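Local coordinates for protein probable zinc protease (Pseudomonas aeruginosa, PDB 4NNZ) that probably acts as one subunit of a heterodimeric zinc metallopeptidase of the M16 (insulinase-like) family, at residues G257-E260 with E264-A267; L268-A273 with E392-V397. All blocks are in the same frame, centred on the assembly; numbering follows the deposited sequence.

Contact 1. Residues G257-E260 with E264-A267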
ATOM      1  N   GLY A 257     -18.176   5.067  -8.093  1.00 44.64           N
ATOM      2  CA  GLY A 257     -17.994   3.789  -7.467  1.00 45.24           C
ATOM      3  C   GLY A 257     -18.231   3.829  -5.987  1.00 44.21           C
ATOM      4  O   GLY A 257     -18.636   2.868  -5.408  1.00 44.60           O
ATOM      5  N   SER A 258     -17.923   4.956  -5.380  1.00 43.49           N
ATOM      6  CA  SER A 258     -17.914   5.098  -3.952  1.00 41.99           C
ATOM      7  C   SER A 258     -18.803   6.145  -3.339  1.00 46.93           C
ATOM      8  O   SER A 258     -18.681   6.404  -2.169  1.00 47.73           O
ATOM      9  CB  SER A 258     -16.504   5.384  -3.519  1.00 41.79           C
ATOM     10  OG  SER A 258     -16.133   6.670  -3.880  1.00 42.12           O
ATOM     11  N   SER A 259     -19.665   6.776  -4.103  1.00 51.09           N
ATOM     12  CA  SER A 259     -20.353   7.933  -3.587  1.00 51.28           C
ATOM     13  C   SER A 259     -21.824   7.757  -3.353  1.00 54.90           C
ATOM     14  O   SER A 259     -22.550   7.328  -4.209  1.00 48.97           O
ATOM     15  CB  SER A 259     -20.148   9.137  -4.477  1.00 52.42           C
ATOM     16  OG  SER A 259     -20.906  10.214  -4.001  1.00 48.91           O
ATOM     17  N   GLU A 260     -22.280   8.122  -2.160  1.00 61.48           N
ATOM     18  CA  GLU A 260     -23.712   8.108  -1.912  1.00 66.64           C
ATOM     19  C   GLU A 260     -24.373   9.316  -2.564  1.00 63.47           C
ATOM     20  O   GLU A 260     -25.530   9.230  -2.976  1.00 58.55           O
ATOM     21  CB  GLU A 260     -24.058   8.041  -0.427  0.64 69.81           C
ATOM     22  CG  GLU A 260     -25.550   7.835  -0.189  0.50 69.50           C
ATOM     23  CD  GLU A 260     -26.305   9.132   0.080  0.50 53.49           C
ATOM     24  OE1 GLU A 260     -27.224   9.129   0.929  0.50 57.62           O
ATOM     25  OE2 GLU A 260     -25.981  10.156  -0.560  0.50 51.21           O
ATOM     26  N   GLU A 264     -22.405  15.392  -6.176  1.00 51.19           N
ATOM     27  CA  GLU A 264     -21.132  15.995  -5.881  1.00 51.38           C
ATOM     28  C   GLU A 264     -20.063  15.547  -6.864  1.00 51.16           C
ATOM     29  O   GLU A 264     -19.209  16.312  -7.229  1.00 51.01           O
ATOM     30  CB  GLU A 264     -20.747  15.784  -4.423  1.00 56.36           C
ATOM     31  CG  GLU A 264     -19.905  14.560  -4.173  1.00 65.16           C
ATOM     32  CD  GLU A 264     -20.025  14.037  -2.773  1.00 72.16           C
ATOM     33  OE1 GLU A 264     -20.091  14.839  -1.840  1.00 69.97           O
ATOM     34  OE2 GLU A 264     -20.051  12.818  -2.604  1.00 74.30           O
ATOM     35  N   VAL A 265     -20.112  14.296  -7.287  1.00 49.69           N
ATOM     36  CA  VAL A 265     -19.176  13.808  -8.257  1.00 46.17           C
ATOM     37  C   VAL A 265     -19.347  14.544  -9.551  1.00 47.30           C
ATOM     38  O   VAL A 265     -18.397  14.946 -10.155  1.00 49.43           O
ATOM     39  CB  VAL A 265     -19.393  12.319  -8.528  1.00 45.99           C
ATOM     40  CG1 VAL A 265     -18.505  11.830  -9.640  1.00 45.14           C
ATOM     41  CG2 VAL A 265     -19.117  11.509  -7.295  1.00 48.46           C
ATOM     42  N   ASN A 266     -20.566  14.667  -9.994  1.00 42.59           N
ATOM     43  CA  ASN A 266     -20.821  15.305 -11.240  1.00 44.43           C
ATOM     44  C   ASN A 266     -20.437  16.755 -11.187  1.00 42.81           C
ATOM     45  O   ASN A 266     -20.056  17.331 -12.170  1.00 40.01           O
ATOM     46  CB  ASN A 266     -22.240  15.069 -11.683  1.00 46.25           C
ATOM     47  CG  ASN A 266     -22.477  13.647 -12.069  1.00 47.06           C
ATOM     48  OD1 ASN A 266     -21.564  12.927 -12.365  1.00 45.40           O
ATOM     49  ND2 ASN A 266     -23.698  13.241 -12.054  1.00 50.22           N
ATOM     50  N   ALA A 267     -20.553  17.324 -10.007  1.00 39.27           N
ATOM     51  CA  ALA A 267     -20.090  18.653  -9.738  1.00 40.97           C
ATOM     52  C   ALA A 267     -18.588  18.756  -9.865  1.00 40.78           C
ATOM     53  O   ALA A 267     -18.078  19.727 -10.323  1.00 43.98           O
ATOM     54  CB  ALA A 267     -20.540  19.089  -8.382  1.00 40.64           C
TER
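Ser259 meets the first turn of helix 262-276 with two atoms, a hydroxyl against Glu264 and a methylene against Val265. Its OG lies 3.1 Å from Glu264 OE2, within hydrogen-bonding distance, but the hydroxyl's one proton can go either to that oxygen or to the backbone O of Asn261, the stronger partner, so the bond to the carboxylate is not settled. Just beside this polar pair, Ser259 CB rests 3.8 Å from CG2 of Val265. With chi1 at 176° the hydroxyl turns away from the Ser259 N and sits beside its carbonyl carbon, on the side facing Glu264. The Glu264 chain is extended beyond CG and lays its carboxylate back toward the preceding loop. Further out, the loop is tied both internally, Ser258 OG to the backbone N of Ser255, and to other parts of the chain, Ser258 OG to Asp308 OD1 and Gly257 O to Lys224 NZ, while Val265 also touches Leu256 and Ala303. The contact lies where the loop after strand 246-253 turns back against the start of helix 262-276, with helix 399-409 reached through a weak hydrogen bond from Glu264 OE1 to Tyr409 OH.

Contact 2. Residues L268-A273 with E392-V397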
ATOM      1  N   LEU A 268     -17.889  17.745  -9.436  1.00 41.45           N
ATOM      2  CA  LEU A 268     -16.466  17.685  -9.637  1.00 44.54           C
ATOM      3  C   LEU A 268     -16.021  17.589 -11.091  1.00 42.00           C
ATOM      4  O   LEU A 268     -15.036  18.155 -11.467  1.00 42.88           O
ATOM      5  CB  LEU A 268     -15.863  16.581  -8.788  1.00 43.24           C
ATOM      6  CG  LEU A 268     -15.787  16.927  -7.331  1.00 41.53           C
ATOM      7  CD1 LEU A 268     -15.389  15.725  -6.535  1.00 44.32           C
ATOM      8  CD2 LEU A 268     -14.830  18.059  -7.086  1.00 40.89           C
ATOM      9  N   ARG A 269     -16.744  16.844 -11.893  1.00 39.59           N
ATOM     10  CA  ARG A 269     -16.437  16.732 -13.289  1.00 39.99           C
ATOM     11  C   ARG A 269     -16.579  18.062 -13.964  1.00 41.04           C
ATOM     12  O   ARG A 269     -15.750  18.456 -14.733  1.00 42.33           O
ATOM     13  CB  ARG A 269     -17.365  15.724 -13.921  1.00 40.52           C
ATOM     14  CG  ARG A 269     -17.517  14.502 -13.065  1.00 41.95           C
ATOM     15  CD  ARG A 269     -18.475  13.504 -13.639  1.00 44.32           C
ATOM     16  NE  ARG A 269     -18.329  13.334 -15.063  1.00 44.22           N
ATOM     17  CZ  ARG A 269     -19.214  12.728 -15.825  1.00 46.29           C
ATOM     18  NH1 ARG A 269     -20.297  12.245 -15.305  1.00 50.47           N
ATOM     19  NH2 ARG A 269     -19.012  12.604 -17.102  1.00 48.02           N
ATOM     20  N   LEU A 270     -17.642  18.753 -13.629  1.00 41.70           N
ATOM     21  CA  LEU A 270     -17.918  20.063 -14.119  1.00 40.30           C
ATOM     22  C   LEU A 270     -16.848  21.043 -13.684  1.00 42.62           C
ATOM     23  O   LEU A 270     -16.491  21.912 -14.425  1.00 45.36           O
ATOM     24  CB  LEU A 270     -19.294  20.512 -13.639  1.00 46.48           C
ATOM     25  CG  LEU A 270     -20.493  20.613 -14.573  1.00 47.47           C
ATOM     26  CD1 LEU A 270     -20.153  21.331 -15.842  1.00 49.75           C
ATOM     27  CD2 LEU A 270     -21.053  19.260 -14.916  1.00 50.55           C
ATOM     28  N   ILE A 271     -16.331  20.909 -12.482  1.00 40.34           N
ATOM     29  CA  ILE A 271     -15.286  21.799 -12.022  1.00 40.73           C
ATOM     30  C   ILE A 271     -14.032  21.660 -12.849  1.00 40.77           C
ATOM     31  O   ILE A 271     -13.377  22.635 -13.120  1.00 42.90           O
ATOM     32  CB  ILE A 271     -15.001  21.642 -10.515  1.00 40.62           C
ATOM     33  CG1 ILE A 271     -16.073  22.314  -9.703  1.00 41.71           C
ATOM     34  CG2 ILE A 271     -13.711  22.294 -10.094  1.00 39.10           C
ATOM     35  CD1 ILE A 271     -16.177  21.774  -8.313  1.00 40.36           C
ATOM     36  N   GLY A 272     -13.700  20.451 -13.243  1.00 38.42           N
ATOM     37  CA  GLY A 272     -12.550  20.269 -14.070  1.00 39.22           C
ATOM     38  C   GLY A 272     -12.681  20.969 -15.382  1.00 39.11           C
ATOM     39  O   GLY A 272     -11.770  21.548 -15.861  1.00 36.35           O
ATOM     40  N   ALA A 273     -13.852  20.885 -15.958  1.00 40.07           N
ATOM     41  CA  ALA A 273     -14.146  21.520 -17.206  1.00 44.35           C
ATOM     42  C   ALA A 273     -14.071  23.023 -17.113  1.00 42.72           C
ATOM     43  O   ALA A 273     -13.629  23.674 -18.011  1.00 47.11           O
ATOM     44  CB  ALA A 273     -15.481  21.055 -17.718  1.00 44.30           C
ATOM     45  N   GLU A 392     -28.267  13.563 -18.362  1.00 73.18           N
ATOM     46  CA  GLU A 392     -29.265  14.146 -17.531  1.00 74.99           C
ATOM     47  C   GLU A 392     -28.624  14.521 -16.237  1.00 68.59           C
ATOM     48  O   GLU A 392     -28.922  15.535 -15.653  1.00 65.20           O
ATOM     49  CB  GLU A 392     -30.392  13.168 -17.312  1.00 80.64           C
ATOM     50  CG  GLU A 392     -31.448  13.679 -16.371  1.00 90.69           C
ATOM     51  CD  GLU A 392     -31.780  15.129 -16.602  1.00 89.43           C
ATOM     52  OE1 GLU A 392     -32.083  15.480 -17.747  1.00 89.05           O
ATOM     53  OE2 GLU A 392     -31.743  15.906 -15.636  1.00 81.67           O
ATOM     54  N   ALA A 393     -27.727  13.673 -15.790  1.00 65.77           N
ATOM     55  CA  ALA A 393     -27.030  13.878 -14.548  1.00 58.23           C
ATOM     56  C   ALA A 393     -26.171  15.104 -14.570  1.00 51.22           C
ATOM     57  O   ALA A 393     -26.044  15.776 -13.594  1.00 56.78           O
ATOM     58  CB  ALA A 393     -26.201  12.665 -14.232  1.00 56.69           C
ATOM     59  N   LEU A 394     -25.527  15.349 -15.679  1.00 49.11           N
ATOM     60  CA  LEU A 394     -24.677  16.498 -15.807  1.00 52.85           C
ATOM     61  C   LEU A 394     -25.517  17.743 -15.738  1.00 57.44           C
ATOM     62  O   LEU A 394     -25.106  18.769 -15.256  1.00 55.41           O
ATOM     63  CB  LEU A 394     -23.877  16.437 -17.088  1.00 51.82           C
ATOM     64  CG  LEU A 394     -22.630  15.591 -17.026  1.00 52.32           C
ATOM     65  CD1 LEU A 394     -21.777  15.815 -18.237  1.00 54.09           C
ATOM     66  CD2 LEU A 394     -21.835  15.880 -15.782  1.00 53.06           C
ATOM     67  N   LYS A 395     -26.706  17.619 -16.281  1.00 64.67           N
ATOM     68  CA  LYS A 395     -27.655  18.695 -16.346  1.00 68.44           C
ATOM     69  C   LYS A 395     -28.095  19.137 -14.982  1.00 63.72           C
ATOM     70  O   LYS A 395     -28.324  20.291 -14.766  1.00 66.63           O
ATOM     71  CB  LYS A 395     -28.854  18.251 -17.127  1.00 75.80           C
ATOM     72  CG  LYS A 395     -29.285  19.224 -18.181  1.00 88.01           C
ATOM     73  CD  LYS A 395     -30.413  18.651 -19.016  1.00 93.38           C
ATOM     74  CE  LYS A 395     -31.770  19.129 -18.549  1.00 97.83           C
ATOM     75  NZ  LYS A 395     -32.454  20.000 -19.538  1.00 94.00           N
ATOM     76  N   ALA A 396     -28.219  18.202 -14.061  1.00 63.71           N
ATOM     77  CA  ALA A 396     -28.678  18.496 -12.718  1.00 62.53           C
ATOM     78  C   ALA A 396     -27.757  19.377 -11.896  1.00 61.26           C
ATOM     79  O   ALA A 396     -28.192  19.991 -10.961  1.00 64.18           O
ATOM     80  CB  ALA A 396     -29.023  17.230 -11.976  1.00 60.71           C
ATOM     81  N   VAL A 397     -26.497  19.436 -12.252  1.00 60.88           N
ATOM     82  CA  VAL A 397     -25.568  20.200 -11.478  1.00 56.64           C
ATOM     83  C   VAL A 397     -25.921  21.654 -11.525  1.00 52.85           C
ATOM     84  O   VAL A 397     -26.147  22.198 -12.565  1.00 53.32           O
ATOM     85  CB  VAL A 397     -24.154  19.998 -12.002  1.00 55.56           C
ATOM     86  CG1 VAL A 397     -23.177  20.816 -11.205  1.00 55.38           C
ATOM     87  CG2 VAL A 397     -23.794  18.544 -11.918  1.00 57.57           C
TER
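Leu394 puts a single methyl, CD2, between two residues of helix 262-276, meeting Leu270 on one hand and the guanidinium of Arg269 on the other. The two leucines cross obliquely and touch CD2 to CD2 at 3.6 Å. Against Arg269 the leucine runs at about a right angle: its CD2 stands 4.0 Å above the guanidinium plane, displaced toward the rim, and approaches NH1 most closely. A bend at chi3 (42°) turns the arginine head so that one flat face receives the methyl while NH1 still forms a salt bridge with Asp390 OD1 and a hydrogen bond with Asn266 OD1. Those two oxygens help fix the rotation of the planar group. Leu270 CD2 has a second apolar neighbour in CG2 of Val397, 4.1 Å away. Met356 of helix 346-364 packs on both Arg269 and Leu394, and Arg353 lies against Leu270. No hydrogen bond joins the two segments directly. Leu270, Leu394 and Val397 thus form a small buried apolar cluster beside a salt-bridged arginine, where helix 262-276 meets segment 392-397, consistent with the helical layer of an M16 alpha/beta domain.

How the contacts relate
Both contacts draw on helix 262-276, one after the other along the chain, and their centres lie about 11 Å apart. Contact 1 is local and only partly buried, joining the helix to the loop just before it through an unsettled hydroxyl-carboxylate pair and a methylene-methyl contact. Contact 2 is more buried, spans a long sequence separation to helix 386-396, and relies on methyl groups, its charged member being paired outside the two segments. Asn266, one residue beyond Val265 on the helix and not itself part of the touching in contact 1, packs against segment 392-397: its ND2 lies 3.4 Å from Ala393 CB and its CB 3.8 Å from Val397 CG2.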